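Local coordinates for protein DsvD (Desulfovibrio vulgaris, PDB 1UCR), which is of uncertain function but may play an essential role in dissimilatory sulfite reduction, and carries a winged-helix motif that possibly binds DNA, at the interface of chains A and B. Residues are numbered along the deposited sequence; one frame, centred on the assembly and turned at random. Chains: chain A/B, Protein dsvD.

The interface of chains A and B. Residues chain A 15, 18, 71; chain B 70-72, 74.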
loop_
_atom_site.group_PDB
_atom_site.type_symbol
_atom_site.label_atom_id
_atom_site.label_comp_id
_atom_site.label_asym_id
_atom_site.label_seq_id
_atom_site.Cartn_x
_atom_site.Cartn_y
_atom_site.Cartn_z
ATOM N N LYS A 15 11.963 -3.494 6.213
ATOM C CA LYS A 15 11.979 -2.943 7.571
ATOM C C LYS A 15 12.775 -1.652 7.606
ATOM O O LYS A 15 12.304 -0.574 7.967
ATOM C CB LYS A 15 12.550 -3.968 8.562
ATOM C CG LYS A 15 11.793 -4.170 9.865
ATOM C CD LYS A 15 12.543 -5.142 10.783
ATOM C CE LYS A 15 11.647 -6.066 11.563
ATOM N NZ LYS A 15 12.272 -7.332 12.023
ATOM N N SER A 18 10.831 1.165 6.015
ATOM C CA SER A 18 9.712 1.667 6.775
ATOM C C SER A 18 10.073 2.600 7.943
ATOM O O SER A 18 9.234 3.281 8.509
ATOM C CB SER A 18 8.888 0.513 7.378
ATOM O OG SER A 18 9.547 0.104 8.561
ATOM N N GLN A 71 -0.312 4.345 9.794
ATOM C CA GLN A 71 0.194 3.279 10.677
ATOM C C GLN A 71 1.127 3.885 11.733
ATOM O O GLN A 71 1.086 3.678 12.937
ATOM C CB GLN A 71 1.040 2.285 9.924
ATOM C CG GLN A 71 0.591 1.112 9.173
ATOM C CD GLN A 71 1.067 -0.292 9.378
ATOM O OE1 GLN A 71 0.348 -1.133 8.808
ATOM N NE2 GLN A 71 2.079 -0.787 10.068
ATOM N N LYS B 70 5.842 -5.254 7.145
ATOM C CA LYS B 70 7.238 -4.879 7.401
ATOM C C LYS B 70 7.263 -3.664 8.324
ATOM O O LYS B 70 8.178 -3.570 9.161
ATOM C CB LYS B 70 7.957 -4.608 6.072
ATOM C CG LYS B 70 8.084 -5.839 5.184
ATOM C CD LYS B 70 9.449 -6.087 4.583
ATOM C CE LYS B 70 9.406 -7.275 3.620
ATOM N NZ LYS B 70 10.264 -7.155 2.407
ATOM N N GLN B 71 6.286 -2.750 8.153
ATOM C CA GLN B 71 6.280 -1.586 9.017
ATOM C C GLN B 71 6.007 -1.990 10.462
ATOM O O GLN B 71 6.676 -1.393 11.334
ATOM C CB GLN B 71 5.242 -0.531 8.590
ATOM C CG GLN B 71 4.888 0.288 9.828
ATOM C CD GLN B 71 5.159 1.771 9.749
ATOM O OE1 GLN B 71 6.007 2.332 10.474
ATOM N NE2 GLN B 71 4.389 2.411 8.871
ATOM N N ALA B 72 5.095 -2.930 10.708
ATOM C CA ALA B 72 4.797 -3.380 12.076
ATOM C C ALA B 72 5.963 -4.160 12.663
ATOM O O ALA B 72 6.233 -4.086 13.860
ATOM C CB ALA B 72 3.548 -4.255 12.168
ATOM N N ALA B 74 9.110 -3.688 11.978
ATOM C CA ALA B 74 10.077 -2.664 12.317
ATOM C C ALA B 74 9.749 -2.085 13.693
ATOM O O ALA B 74 10.644 -1.751 14.470
ATOM C CB ALA B 74 10.027 -1.598 11.246
#
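A:Gln71 and B:Gln71 pass each other at one end of a patch that helps join the two copies of the deposited assembly, across a two-fold symmetric interface that may or may not be the biological one. Here the C-terminal helix 68-74 of chain B lies between the short helix 15-18 of chain A and helix 68-73, also of chain A. The contact is made by van der Waals packing, and its polar groups find no bonding partner across the patch. The two glutamine side chains run in opposite directions, their amide planes turned 16° apart, yet the amides do not pair. Each instead lies against the aliphatic stem of the other: B:Gln71 NE2 sits 3.5 Å from A:Gln71 CB, while A:Gln71 CD lies 3.9 Å from B:Gln71 CG. The pair, which the two-fold maps onto itself, departs from exact symmetry in its torsions: in B:Gln71, CG stands anti to the backbone N (chi1 155°), sending the chain toward A:Gln71; in A:Gln71 it is anti to the carbonyl carbon. At the other end of the patch, B:Ala74 presents its methyl group to helix 15-18. The methylene CG of A:Lys15 lies against both CA and CB of this alanine, 3.4 Å from CB, a tight fit, and A:Lys15 CE continues alongside to 3.5 Å from B:Ala74 N. A:Ser18 packs over the helix between B:Ala74 and B:Gln71, its CB 3.7 Å from B:Gln71 CA. Its hydroxyl OG meets the B:Ala74 methyl CB at 3.2 Å but is satisfied within its own chain: it donates to the A:Lys15 carbonyl O at 2.9 Å, in the carbonyl plane on a lone pair, with a C=O...OG angle of 129°. That bond fixes the hydroxyl's rotation and ties together the two residues that pack on B:Ala74. Repeated with the chains exchanged, this packing probably sets helix 68-74 against the neighbouring subunit.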